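Local coordinates for protein arginyl-trna synthetase (Thermus thermophilus, PDB 1IQ0) that probably catalyses the ATP-dependent attachment of L-arginine to tRNA(Arg), as a monomeric aminoacyl-tRNA synthetase of the first class, at residues R164-T169 and H188-Y193; Q155-L160 and E201-A206; P33-V38 and Y501-A506; V25-K30 and L509-E514; L439-F444 and Q460-F465. All coordinates share one frame; numbering follows the deposited sequence.

Contact 1. Residues R164-T169 and H188-Y193; sequences RHYGLT and HQDPEY
H165 and Y166, at the C-terminal end of helix 154-165, face D190 and E192 in the turn that follows helix 176-189. The H165 side chain extends with CG anti to the backbone N (chi1 -176°), which carries the imidazole out toward the turn. Its CE1 stops 4.4 Å from OD2 of D190, a marginal approach at the ring edge, and its NE2 is 3.2 Å from a water. That water donates to E192 OE1 at 2.7 Å and so links the histidine to E192, which it does not touch directly. Y166, the next residue, makes the one direct hydrogen bond: its OH donates to D190 OD2 over 2.7 Å. The carboxylate oxygen lies at the edge of the phenol ring, close to its plane, and receives the hydroxyl on its anti lone pair, away from OD1; ring and carboxylate planes are 34° apart. H165 ND1 lies over one face of the phenol, toward its rim. Beyond Y166 the chain turns away at G167, whose positive phi ends the helix in a Schellman motif.

The aspartate is gripped at both oxygens, since OD1 accepts from the backbone N of E192 at 2.9 Å, which fixes the rotation of the carboxylate presented to Y166. Next to the contact, L196 packs on both H165 and D190. The arrangement joins two helix ends at the surface of the catalytic domain, a Schellman-terminated helix meeting an Asx turn at D190 that is combined with a type I beta turn from D190 to Y193.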
# COMPACT_ATOMS: atom_id res chain seq x y z
N ARG A 164 -2.04 4.17 -36.98
CA ARG A 164 -2.65 4.40 -38.28
C ARG A 164 -1.64 5.01 -39.26
O ARG A 164 -1.47 4.51 -40.37
CB ARG A 164 -3.85 5.34 -38.12
CG ARG A 164 -4.84 5.32 -39.26
CD ARG A 164 -6.00 6.25 -38.96
NE ARG A 164 -7.13 6.04 -39.86
CZ ARG A 164 -7.86 4.93 -39.90
NH1 ARG A 164 -7.58 3.91 -39.10
NH2 ARG A 164 -8.88 4.84 -40.75
N HIS A 165 -0.98 6.08 -38.83
CA HIS A 165 -0.01 6.80 -39.65
C HIS A 165 1.07 5.90 -40.25
O HIS A 165 1.44 6.06 -41.41
CB HIS A 165 0.65 7.91 -38.83
CG HIS A 165 1.60 8.76 -39.62
ND1 HIS A 165 2.97 8.71 -39.43
CD2 HIS A 165 1.39 9.67 -40.59
CE1 HIS A 165 3.56 9.56 -40.26
NE2 HIS A 165 2.62 10.16 -40.97
N TYR A 166 1.57 4.96 -39.45
CA TYR A 166 2.61 4.06 -39.93
C TYR A 166 2.02 2.81 -40.56
O TYR A 166 2.76 1.94 -41.02
CB TYR A 166 3.55 3.69 -38.79
CG TYR A 166 4.31 4.88 -38.26
CD1 TYR A 166 4.06 5.38 -36.98
CD2 TYR A 166 5.25 5.55 -39.06
CE1 TYR A 166 4.71 6.52 -36.51
CE2 TYR A 166 5.91 6.69 -38.60
CZ TYR A 166 5.63 7.17 -37.33
OH TYR A 166 6.26 8.31 -36.88
N GLY A 167 0.70 2.73 -40.59
CA GLY A 167 0.03 1.58 -41.18
C GLY A 167 0.51 0.29 -40.56
O GLY A 167 0.92 -0.64 -41.26
N LEU A 168 0.46 0.23 -39.23
CA LEU A 168 0.89 -0.94 -38.50
C LEU A 168 -0.30 -1.85 -38.21
O LEU A 168 -1.37 -1.39 -37.84
CB LEU A 168 1.56 -0.52 -37.19
CG LEU A 168 2.74 0.43 -37.36
CD1 LEU A 168 3.25 0.86 -35.99
CD2 LEU A 168 3.84 -0.25 -38.16
N THR A 169 -0.10 -3.15 -38.38
CA THR A 169 -1.16 -4.12 -38.13
C THR A 169 -0.70 -5.12 -37.09
O THR A 169 0.43 -5.62 -37.15
CB THR A 169 -1.55 -4.86 -39.42
OG1 THR A 169 -1.83 -3.92 -40.46
CG2 THR A 169 -2.79 -5.71 -39.18
N HIS A 188 7.77 9.13 -31.80
CA HIS A 188 8.68 10.07 -31.13
C HIS A 188 10.13 10.05 -31.61
O HIS A 188 10.93 10.87 -31.18
CB HIS A 188 8.65 9.86 -29.61
CG HIS A 188 7.55 10.60 -28.93
ND1 HIS A 188 6.24 10.16 -28.92
CD2 HIS A 188 7.54 11.81 -28.31
CE1 HIS A 188 5.48 11.06 -28.32
NE2 HIS A 188 6.25 12.06 -27.94
N GLN A 189 10.46 9.12 -32.50
CA GLN A 189 11.81 9.05 -33.04
C GLN A 189 11.74 9.59 -34.46
O GLN A 189 12.76 9.78 -35.12
CB GLN A 189 12.33 7.61 -33.06
CG GLN A 189 12.50 6.97 -31.70
CD GLN A 189 13.13 5.59 -31.77
OE1 GLN A 189 12.74 4.76 -32.59
NE2 GLN A 189 14.11 5.34 -30.91
N ASP A 190 10.51 9.83 -34.92
CA ASP A 190 10.30 10.33 -36.27
C ASP A 190 10.85 11.75 -36.43
O ASP A 190 10.51 12.65 -35.66
CB ASP A 190 8.81 10.31 -36.61
CG ASP A 190 8.56 10.48 -38.09
OD1 ASP A 190 9.24 11.32 -38.72
OD2 ASP A 190 7.66 9.79 -38.63
N PRO A 191 11.72 11.96 -37.44
CA PRO A 191 12.34 13.26 -37.72
C PRO A 191 11.32 14.39 -37.89
O PRO A 191 11.59 15.54 -37.54
CB PRO A 191 13.12 13.00 -39.01
CG PRO A 191 13.48 11.55 -38.89
CD PRO A 191 12.20 10.94 -38.38
N GLU A 192 10.14 14.05 -38.41
CA GLU A 192 9.11 15.06 -38.62
C GLU A 192 7.97 15.00 -37.61
O GLU A 192 6.81 15.25 -37.94
CB GLU A 192 8.57 14.96 -40.05
CG GLU A 192 7.84 13.68 -40.37
CD GLU A 192 7.51 13.58 -41.85
OE1 GLU A 192 6.64 12.75 -42.21
OE2 GLU A 192 8.13 14.32 -42.66
N TYR A 193 8.31 14.67 -36.37
CA TYR A 193 7.35 14.59 -35.28
C TYR A 193 6.60 15.92 -35.09
O TYR A 193 5.38 15.93 -34.92
CB TYR A 193 8.07 14.21 -33.98
CG TYR A 193 7.20 14.30 -32.74
CD1 TYR A 193 6.13 13.43 -32.54
CD2 TYR A 193 7.45 15.28 -31.77
CE1 TYR A 193 5.32 13.53 -31.41
CE2 TYR A 193 6.65 15.39 -30.64
CZ TYR A 193 5.59 14.52 -30.46
OH TYR A 193 4.79 14.65 -29.34
O HOH W 1 4.30 11.84 -43.08

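Contact 2. Residues Q155-L160 and E201-A206; sequences QAAETL and EEVLHA
Helices 155-160 and 201-206 cross steeply, their N-to-C directions 118° apart and their axes 8.6 Å apart at closest approach, with the CA atoms of A157 and L204 only 5.1 Å from each other. A157 allows this closeness: its methyl points toward the second helix and settles against the backbone of L204, with A157 CB 3.8 Å from L204 CA. The leucine then runs alongside the methyl, and its CG lies 3.9 Å from A157 CB.

One residue earlier, V203 reaches across with a single branch. CG1 stands anti to the backbone N (chi1 172°) and comes to 3.9 Å from the carbonyl O of A157, while the same methyl lies 4.3 Å from L160 CB, one turn further along the first helix. No hydrogen bond crosses between the segments; the contact is mostly apolar, with one methyl against a carbonyl.

L207, on the next turn of helix 197-208, extends the apolar patch by touching A156, A157 and L160. The result is a steep helix-helix crossing with an alanine at the closest CA pair, in the catalytic domain, where Q155 and T159 of the same helix touch N113 and N115 of the predicted 'HIGH' region.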
# COMPACT_ATOMS: atom_id res chain seq x y z
N GLN A 155 -1.56 11.42 -24.76
CA GLN A 155 -0.70 10.25 -24.87
C GLN A 155 -1.39 9.11 -25.61
O GLN A 155 -0.77 8.42 -26.42
CB GLN A 155 -0.23 9.79 -23.48
CG GLN A 155 0.68 10.80 -22.80
CD GLN A 155 1.81 11.28 -23.71
OE1 GLN A 155 2.66 10.49 -24.13
NE2 GLN A 155 1.80 12.57 -24.03
N ALA A 156 -2.68 8.91 -25.34
CA ALA A 156 -3.44 7.87 -26.01
C ALA A 156 -3.66 8.28 -27.47
O ALA A 156 -3.69 7.44 -28.37
CB ALA A 156 -4.78 7.66 -25.32
N ALA A 157 -3.84 9.57 -27.70
CA ALA A 157 -4.06 10.05 -29.06
C ALA A 157 -2.80 9.80 -29.89
O ALA A 157 -2.88 9.39 -31.04
CB ALA A 157 -4.39 11.55 -29.05
N GLU A 158 -1.63 10.04 -29.30
CA GLU A 158 -0.40 9.84 -30.04
C GLU A 158 -0.18 8.41 -30.48
O GLU A 158 0.25 8.18 -31.60
CB GLU A 158 0.81 10.31 -29.23
CG GLU A 158 0.80 11.79 -28.95
CD GLU A 158 2.14 12.30 -28.48
OE1 GLU A 158 2.78 11.64 -27.63
OE2 GLU A 158 2.56 13.38 -28.95
N THR A 159 -0.49 7.44 -29.62
CA THR A 159 -0.27 6.06 -30.03
C THR A 159 -1.29 5.64 -31.07
O THR A 159 -0.94 4.96 -32.04
CB THR A 159 -0.30 5.06 -28.85
OG1 THR A 159 -1.64 4.88 -28.39
CG2 THR A 159 0.55 5.56 -27.72
N LEU A 160 -2.55 6.02 -30.89
CA LEU A 160 -3.58 5.66 -31.86
C LEU A 160 -3.25 6.29 -33.22
O LEU A 160 -3.49 5.69 -34.27
CB LEU A 160 -4.97 6.10 -31.39
CG LEU A 160 -5.45 5.38 -30.12
CD1 LEU A 160 -6.88 5.81 -29.78
CD2 LEU A 160 -5.38 3.88 -30.35
N GLU A 201 -3.57 16.27 -33.51
CA GLU A 201 -4.67 17.03 -32.91
C GLU A 201 -6.02 16.52 -33.42
O GLU A 201 -7.01 16.52 -32.68
CB GLU A 201 -4.55 18.52 -33.22
CG GLU A 201 -3.26 19.18 -32.74
CD GLU A 201 -3.13 19.25 -31.23
OE1 GLU A 201 -2.05 19.65 -30.75
OE2 GLU A 201 -4.10 18.92 -30.51
N GLU A 202 -6.06 16.11 -34.69
CA GLU A 202 -7.29 15.60 -35.29
C GLU A 202 -7.75 14.32 -34.60
O GLU A 202 -8.94 14.12 -34.40
CB GLU A 202 -7.10 15.34 -36.79
CG GLU A 202 -7.16 16.59 -37.65
CD GLU A 202 -7.02 16.28 -39.13
OE1 GLU A 202 -7.77 15.42 -39.64
OE2 GLU A 202 -6.17 16.92 -39.79
N VAL A 203 -6.80 13.45 -34.25
CA VAL A 203 -7.17 12.22 -33.56
C VAL A 203 -7.55 12.56 -32.13
O VAL A 203 -8.48 11.97 -31.57
CB VAL A 203 -6.00 11.20 -33.55
CG1 VAL A 203 -6.35 10.03 -32.64
CG2 VAL A 203 -5.73 10.70 -34.98
N LEU A 204 -6.87 13.54 -31.54
CA LEU A 204 -7.14 13.95 -30.17
C LEU A 204 -8.59 14.43 -30.07
O LEU A 204 -9.28 14.14 -29.10
CB LEU A 204 -6.21 15.09 -29.75
CG LEU A 204 -5.69 15.13 -28.30
CD1 LEU A 204 -5.34 16.58 -27.94
CD2 LEU A 204 -6.72 14.57 -27.32
N HIS A 205 -9.03 15.18 -31.08
CA HIS A 205 -10.40 15.70 -31.11
C HIS A 205 -11.40 14.54 -31.14
O HIS A 205 -12.38 14.54 -30.41
CB HIS A 205 -10.59 16.59 -32.35
CG HIS A 205 -11.96 17.19 -32.46
ND1 HIS A 205 -12.84 16.84 -33.47
CD2 HIS A 205 -12.59 18.12 -31.71
CE1 HIS A 205 -13.96 17.53 -33.32
NE2 HIS A 205 -13.84 18.31 -32.27
N ALA A 206 -11.15 13.55 -31.99
CA ALA A 206 -12.04 12.40 -32.08
C ALA A 206 -11.97 11.60 -30.77
O ALA A 206 -12.98 11.08 -30.30
CB ALA A 206 -11.65 11.50 -33.26

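Contact 3. Residues P33-V38 and Y501-A506; sequences PGDYGV and YERALA
D35 and R503 carry this contact between them, meeting from opposite directions; they are the one pair of the two segments that touches. The close part is a salt bridge with R503 NH2 at its centre, 2.7 Å from D35 OD2. The same nitrogen lies 3.0 Å from D35 OD1, so one end of the guanidinium faces both carboxylate oxygens instead of pairing with them nitrogen for oxygen. OD2 sits at the guanidinium edge, near its plane, while the two planar groups are turned 51° against each other. R503 covers the distance by full extension: CG is anti to the backbone N (chi1 -177°), and the chain stays stretched as far as NE.

D35 is buried and held on its own side as well. Its OD2 accepts from the backbone N of L82, and its backbone joins that of Y36 in facing F80, a classic beta bulge at the start of strand 36-39.

Away from the charged pair the contact is loose. The backbones remain well apart, with 9.7 Å between the CA atoms of D35 and A504, and A504 is exposed on the helix. R503 itself is partly exposed and leans on L87 of helix 84-92.

The chemistry implies that between these two segments the join is a single ion pair, with Y36 packing on L510 nearby; burial of D35 would probably strengthen the attraction, and the L82 amide probably helps to stabilise the carboxylate.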
# COMPACT_ATOMS: atom_id res chain seq x y z
N PRO A 33 14.91 -4.12 32.02
CA PRO A 33 13.72 -4.28 32.87
C PRO A 33 12.38 -4.34 32.14
O PRO A 33 11.68 -3.34 32.05
CB PRO A 33 13.81 -3.07 33.80
CG PRO A 33 15.27 -2.86 33.94
CD PRO A 33 15.75 -3.02 32.52
N GLY A 34 12.03 -5.52 31.62
CA GLY A 34 10.74 -5.66 30.96
C GLY A 34 10.70 -5.96 29.47
O GLY A 34 11.72 -6.04 28.79
N ASP A 35 9.48 -6.12 28.97
CA ASP A 35 9.25 -6.43 27.57
C ASP A 35 8.75 -5.21 26.81
O ASP A 35 9.12 -5.00 25.65
CB ASP A 35 8.23 -7.56 27.46
CG ASP A 35 8.64 -8.78 28.27
OD1 ASP A 35 9.78 -9.25 28.08
OD2 ASP A 35 7.83 -9.27 29.08
N TYR A 36 7.90 -4.42 27.47
CA TYR A 36 7.33 -3.23 26.87
C TYR A 36 7.50 -2.01 27.77
O TYR A 36 7.53 -2.13 29.00
CB TYR A 36 5.84 -3.43 26.59
CG TYR A 36 5.55 -4.47 25.53
CD1 TYR A 36 4.95 -5.68 25.86
CD2 TYR A 36 5.88 -4.23 24.20
CE1 TYR A 36 4.70 -6.64 24.87
CE2 TYR A 36 5.63 -5.18 23.22
CZ TYR A 36 5.04 -6.38 23.56
OH TYR A 36 4.79 -7.32 22.58
N GLY A 37 7.60 -0.84 27.16
CA GLY A 37 7.76 0.37 27.93
C GLY A 37 7.09 1.56 27.27
O GLY A 37 6.84 1.57 26.06
N VAL A 38 6.81 2.57 28.08
CA VAL A 38 6.19 3.78 27.58
C VAL A 38 7.04 4.96 28.03
O VAL A 38 7.47 5.02 29.19
CB VAL A 38 4.75 3.92 28.12
CG1 VAL A 38 4.77 4.04 29.64
CG2 VAL A 38 4.08 5.12 27.49
N TYR A 501 14.03 -19.41 24.62
CA TYR A 501 13.92 -19.40 23.15
C TYR A 501 12.46 -19.27 22.73
O TYR A 501 12.15 -18.53 21.80
CB TYR A 501 14.48 -20.68 22.53
CG TYR A 501 15.99 -20.81 22.58
CD1 TYR A 501 16.61 -21.63 23.52
CD2 TYR A 501 16.79 -20.13 21.66
CE1 TYR A 501 18.00 -21.77 23.55
CE2 TYR A 501 18.18 -20.27 21.68
CZ TYR A 501 18.78 -21.09 22.63
OH TYR A 501 20.15 -21.24 22.64
N GLU A 502 11.58 -20.01 23.40
CA GLU A 502 10.16 -19.94 23.08
C GLU A 502 9.63 -18.55 23.44
O GLU A 502 8.88 -17.94 22.68
CB GLU A 502 9.36 -20.99 23.87
CG GLU A 502 9.40 -22.39 23.30
CD GLU A 502 10.79 -22.98 23.32
OE1 GLU A 502 11.30 -23.31 22.23
OE2 GLU A 502 11.38 -23.12 24.42
N ARG A 503 10.03 -18.05 24.61
CA ARG A 503 9.58 -16.75 25.08
C ARG A 503 9.97 -15.62 24.14
O ARG A 503 9.14 -14.81 23.75
CB ARG A 503 10.14 -16.47 26.48
CG ARG A 503 9.65 -15.16 27.09
CD ARG A 503 10.32 -14.86 28.42
NE ARG A 503 10.11 -13.47 28.82
CZ ARG A 503 8.95 -12.98 29.26
NH1 ARG A 503 7.89 -13.78 29.36
NH2 ARG A 503 8.85 -11.70 29.59
N ALA A 504 11.25 -15.57 23.78
CA ALA A 504 11.76 -14.53 22.89
C ALA A 504 11.03 -14.54 21.54
O ALA A 504 10.67 -13.49 21.03
CB ALA A 504 13.27 -14.72 22.67
N LEU A 505 10.81 -15.72 20.98
CA LEU A 505 10.12 -15.82 19.70
C LEU A 505 8.65 -15.42 19.83
O LEU A 505 8.11 -14.70 18.99
CB LEU A 505 10.21 -17.23 19.13
CG LEU A 505 9.45 -17.48 17.82
CD1 LEU A 505 9.92 -16.49 16.75
CD2 LEU A 505 9.69 -18.91 17.36
N ALA A 506 7.99 -15.91 20.88
CA ALA A 506 6.59 -15.59 21.11
C ALA A 506 6.41 -14.07 21.20
O ALA A 506 5.45 -13.51 20.66
CB ALA A 506 6.12 -16.25 22.39

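Contact 4. Residues V25-K30 and L509-E514; sequences VARAPK and LLDFEE
With CG anti to the carbonyl carbon, the R27 chain bends at chi2 (-68°) and again at chi3, which turns its guanidinium to D511, whose CG likewise lies anti to its own carbonyl carbon. The salt bridge that results joins the edge strand of the antiparallel sheet in the N-terminal domain to the DALR anticodon-binding domain, at the type I beta turn from L509 to F512.

R27 NH1 donates to D511 OD2 over 2.6 Å. The two side chains run at about a right angle, yet their flat ends are nearly coplanar, 27° apart, and the acceptor lies at the guanidinium edge. Because the arginine is bent, its aliphatic part also follows the carboxylate: CG and CD of R27 each lie 3.4 Å from D511 OD2.

Both charges have further partners. R27 NH1 also pairs with D508, while D511 OD1 forms a salt bridge with R3 and a hydrogen bond with the OH of Y36, whose ring packs on R27. The buried aspartate is therefore held through both oxygens, which would probably favour its charged form. In the bond across the two segments, NH1 approaches OD2 nearly along the C-O axis, and OD2 lies just 3° out of the guanidinium plane.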
# COMPACT_ATOMS: atom_id res chain seq x y z
N VAL A 25 3.13 2.38 23.46
CA VAL A 25 4.02 1.44 24.11
C VAL A 25 4.93 0.89 23.01
O VAL A 25 4.53 0.84 21.84
CB VAL A 25 3.23 0.28 24.77
CG1 VAL A 25 2.73 -0.68 23.71
CG2 VAL A 25 4.11 -0.44 25.78
N ALA A 26 6.15 0.50 23.37
CA ALA A 26 7.09 -0.04 22.39
C ALA A 26 7.95 -1.09 23.08
O ALA A 26 8.02 -1.12 24.31
CB ALA A 26 7.96 1.08 21.82
N ARG A 27 8.61 -1.94 22.29
CA ARG A 27 9.47 -2.97 22.84
C ARG A 27 10.56 -2.35 23.70
O ARG A 27 11.23 -1.41 23.29
CB ARG A 27 10.10 -3.79 21.70
CG ARG A 27 9.12 -4.75 21.03
CD ARG A 27 8.73 -5.86 21.99
NE ARG A 27 9.86 -6.75 22.27
CZ ARG A 27 10.28 -7.71 21.45
NH1 ARG A 27 9.66 -7.92 20.29
NH2 ARG A 27 11.32 -8.47 21.79
N ALA A 28 10.73 -2.89 24.90
CA ALA A 28 11.74 -2.40 25.83
C ALA A 28 13.15 -2.79 25.39
O ALA A 28 13.32 -3.75 24.64
CB ALA A 28 11.46 -2.94 27.23
N PRO A 29 14.17 -2.04 25.85
CA PRO A 29 15.57 -2.29 25.51
C PRO A 29 15.95 -3.77 25.52
O PRO A 29 15.32 -4.58 26.20
CB PRO A 29 16.32 -1.50 26.58
CG PRO A 29 15.44 -0.31 26.75
CD PRO A 29 14.05 -0.93 26.81
N LYS A 30 16.97 -4.11 24.74
CA LYS A 30 17.45 -5.48 24.63
C LYS A 30 17.91 -6.05 25.97
O LYS A 30 18.97 -5.68 26.48
CB LYS A 30 18.59 -5.56 23.61
CG LYS A 30 18.20 -5.13 22.21
CD LYS A 30 19.36 -5.28 21.24
CE LYS A 30 18.97 -4.84 19.84
NZ LYS A 30 18.52 -3.43 19.81
N LEU A 509 6.23 -12.35 18.02
CA LEU A 509 4.93 -12.62 17.43
C LEU A 509 3.86 -11.66 17.95
O LEU A 509 2.88 -11.37 17.26
CB LEU A 509 4.52 -14.06 17.71
CG LEU A 509 5.17 -15.10 16.79
CD1 LEU A 509 4.95 -16.51 17.35
CD2 LEU A 509 4.58 -14.98 15.39
N LEU A 510 4.05 -11.15 19.17
CA LEU A 510 3.08 -10.24 19.77
C LEU A 510 3.11 -8.85 19.13
O LEU A 510 2.24 -8.03 19.40
CB LEU A 510 3.31 -10.10 21.28
CG LEU A 510 3.17 -11.32 22.20
CD1 LEU A 510 3.01 -10.84 23.63
CD2 LEU A 510 1.97 -12.15 21.81
N ASP A 511 4.11 -8.59 18.30
CA ASP A 511 4.24 -7.29 17.64
C ASP A 511 3.61 -7.23 16.26
O ASP A 511 3.58 -6.17 15.64
CB ASP A 511 5.72 -6.90 17.52
CG ASP A 511 6.37 -6.71 18.86
OD1 ASP A 511 5.69 -6.23 19.78
OD2 ASP A 511 7.57 -7.02 18.98
N PHE A 512 3.10 -8.35 15.78
CA PHE A 512 2.49 -8.41 14.46
C PHE A 512 1.29 -7.48 14.23
O PHE A 512 1.24 -6.73 13.25
CB PHE A 512 2.05 -9.83 14.14
CG PHE A 512 1.25 -9.96 12.88
CD1 PHE A 512 1.83 -9.67 11.65
CD2 PHE A 512 -0.08 -10.34 12.92
CE1 PHE A 512 1.09 -9.76 10.47
CE2 PHE A 512 -0.84 -10.44 11.75
CZ PHE A 512 -0.25 -10.15 10.53
N GLU A 513 0.32 -7.53 15.14
CA GLU A 513 -0.87 -6.70 15.00
C GLU A 513 -0.55 -5.21 15.04
O GLU A 513 -1.16 -4.42 14.33
CB GLU A 513 -1.91 -7.09 16.06
CG GLU A 513 -2.38 -8.55 15.92
CD GLU A 513 -3.64 -8.87 16.71
OE1 GLU A 513 -3.70 -8.55 17.92
OE2 GLU A 513 -4.58 -9.45 16.13
N GLU A 514 0.43 -4.83 15.85
CA GLU A 514 0.80 -3.42 15.93
C GLU A 514 1.44 -2.97 14.62
O GLU A 514 1.24 -1.83 14.18
CB GLU A 514 1.78 -3.19 17.09
CG GLU A 514 2.11 -1.72 17.33
CD GLU A 514 0.88 -0.86 17.59
OE1 GLU A 514 0.01 -1.28 18.38
OE2 GLU A 514 0.78 0.24 17.01

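Contact 5. Residues L439-F444 and Q460-F465; sequences LGAIRF and QEALSF
One water binds the two helices through their backbones, donating to A441 O at 2.8 Å and to A462 O at 3.0 Å. It bridges carbonyls of helix 430-448 and of the short helix 459-463, between which no direct hydrogen bond forms.

Beside the water the contact is apolar and centred on one methyl group. A441 CB points into the second segment and comes to 3.5 Å from the carbonyl O of A462, so that oxygen has the water and the methyl as neighbours. L463 approaches the same methyl with the tip of a single branch, its CD2 lying 3.8 Å from A441 CB. The leucine CG stands anti to the carbonyl carbon (chi1 -77°), and the side chain bends round to make that touch although its first bond does not point there. The methyl groups of the two alanines are farther apart, 4.5 Å between A441 CB and A462 CB. With only a methyl on A441, its CA and that of L463 stand 5.4 Å apart.

F457 of the preceding strand packs on A462, and R415 of helix 405-423 touches L463. The chemistry implies a close helix-to-helix join in which an alanine methyl packs against a leucine branch and a backbone carbonyl, while a shared water bridges two acceptors that could not bond each other directly.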
# COMPACT_ATOMS: atom_id res chain seq x y z
N LEU A 439 7.47 -13.08 -8.02
CA LEU A 439 6.45 -12.14 -7.59
C LEU A 439 6.75 -11.62 -6.19
O LEU A 439 6.58 -10.43 -5.90
CB LEU A 439 5.07 -12.82 -7.58
CG LEU A 439 3.89 -11.95 -7.10
CD1 LEU A 439 3.73 -10.75 -8.03
CD2 LEU A 439 2.62 -12.78 -7.08
N GLY A 440 7.22 -12.52 -5.32
CA GLY A 440 7.55 -12.15 -3.96
C GLY A 440 8.74 -11.21 -3.91
O GLY A 440 8.79 -10.28 -3.10
N ALA A 441 9.73 -11.46 -4.77
CA ALA A 441 10.91 -10.63 -4.81
C ALA A 441 10.52 -9.21 -5.24
O ALA A 441 10.94 -8.23 -4.63
CB ALA A 441 11.91 -11.21 -5.80
N ILE A 442 9.70 -9.13 -6.28
CA ILE A 442 9.25 -7.85 -6.81
C ILE A 442 8.32 -7.09 -5.85
O ILE A 442 8.59 -5.93 -5.52
CB ILE A 442 8.56 -8.07 -8.18
CG1 ILE A 442 9.61 -8.56 -9.18
CG2 ILE A 442 7.90 -6.76 -8.67
CD1 ILE A 442 9.04 -9.00 -10.52
N ARG A 443 7.24 -7.73 -5.41
CA ARG A 443 6.31 -7.07 -4.49
C ARG A 443 6.96 -6.63 -3.19
O ARG A 443 6.66 -5.56 -2.66
CB ARG A 443 5.11 -7.97 -4.18
CG ARG A 443 4.17 -8.18 -5.34
CD ARG A 443 3.62 -6.86 -5.87
NE ARG A 443 2.31 -6.49 -5.31
CZ ARG A 443 2.12 -5.95 -4.11
NH1 ARG A 443 3.16 -5.70 -3.31
NH2 ARG A 443 0.89 -5.65 -3.72
N PHE A 444 7.88 -7.44 -2.67
CA PHE A 444 8.54 -7.08 -1.41
C PHE A 444 9.52 -5.93 -1.61
O PHE A 444 9.60 -5.02 -0.79
CB PHE A 444 9.29 -8.27 -0.80
CG PHE A 444 9.67 -8.06 0.64
CD1 PHE A 444 8.74 -8.28 1.65
CD2 PHE A 444 10.92 -7.56 0.98
CE1 PHE A 444 9.06 -8.01 2.98
CE2 PHE A 444 11.25 -7.28 2.30
CZ PHE A 444 10.31 -7.50 3.31
N GLN A 460 19.45 -10.20 -8.81
CA GLN A 460 20.09 -11.13 -7.88
C GLN A 460 19.88 -10.77 -6.42
O GLN A 460 19.52 -11.60 -5.60
CB GLN A 460 21.59 -11.24 -8.18
CG GLN A 460 22.30 -12.32 -7.37
CD GLN A 460 23.70 -12.62 -7.88
OE1 GLN A 460 23.89 -13.04 -9.02
NE2 GLN A 460 24.70 -12.41 -7.02
N GLU A 461 20.11 -9.50 -6.10
CA GLU A 461 19.94 -8.99 -4.75
C GLU A 461 18.50 -9.19 -4.24
O GLU A 461 18.29 -9.66 -3.13
CB GLU A 461 20.32 -7.51 -4.74
CG GLU A 461 20.17 -6.80 -3.42
CD GLU A 461 20.54 -5.33 -3.53
OE1 GLU A 461 19.90 -4.63 -4.34
OE2 GLU A 461 21.46 -4.89 -2.83
N ALA A 462 17.52 -8.84 -5.08
CA ALA A 462 16.10 -8.96 -4.71
C ALA A 462 15.62 -10.39 -4.62
O ALA A 462 14.72 -10.70 -3.83
CB ALA A 462 15.24 -8.19 -5.72
N LEU A 463 16.21 -11.26 -5.43
CA LEU A 463 15.83 -12.67 -5.46
C LEU A 463 16.46 -13.54 -4.37
O LEU A 463 15.92 -14.60 -4.05
CB LEU A 463 16.16 -13.27 -6.82
CG LEU A 463 15.25 -12.95 -7.99
CD1 LEU A 463 15.95 -13.34 -9.27
CD2 LEU A 463 13.93 -13.70 -7.84
N SER A 464 17.59 -13.10 -3.82
CA SER A 464 18.32 -13.88 -2.82
C SER A 464 17.56 -14.37 -1.59
O SER A 464 16.93 -13.59 -0.87
CB SER A 464 19.54 -13.09 -2.34
OG SER A 464 20.25 -13.83 -1.36
N PHE A 465 17.65 -15.67 -1.33
CA PHE A 465 16.98 -16.28 -0.18
C PHE A 465 17.70 -15.92 1.11
O PHE A 465 17.21 -16.22 2.20
CB PHE A 465 16.93 -17.80 -0.33
CG PHE A 465 15.92 -18.28 -1.34
CD1 PHE A 465 15.99 -17.86 -2.66
CD2 PHE A 465 14.91 -19.15 -0.96
CE1 PHE A 465 15.05 -18.31 -3.59
CE2 PHE A 465 13.97 -19.59 -1.88
CZ PHE A 465 14.04 -19.17 -3.20
O HOH W 2 12.71 -8.90 -2.57

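In the fold
From the N terminus, contact 4 opens first, at 25-30, and contact 3 opens at 33-38; both close only in the anticodon-binding domain, contact 3 nested inside contact 4. Their centres are 8 Å apart, and strands 26-27 and 36-39 are neighbours in one sheet, so the pair ties the N-terminal domain to successive C-terminal helices. All other loops lie within theirs. Contact 2 opens next and encloses contact 1; both use helix 154-165 and are linked by Y193 and E158. Contact 5 follows in series, joining helix 430-448 to helix 459-463, with its centre 38 Å from that of contact 1. No loops cross.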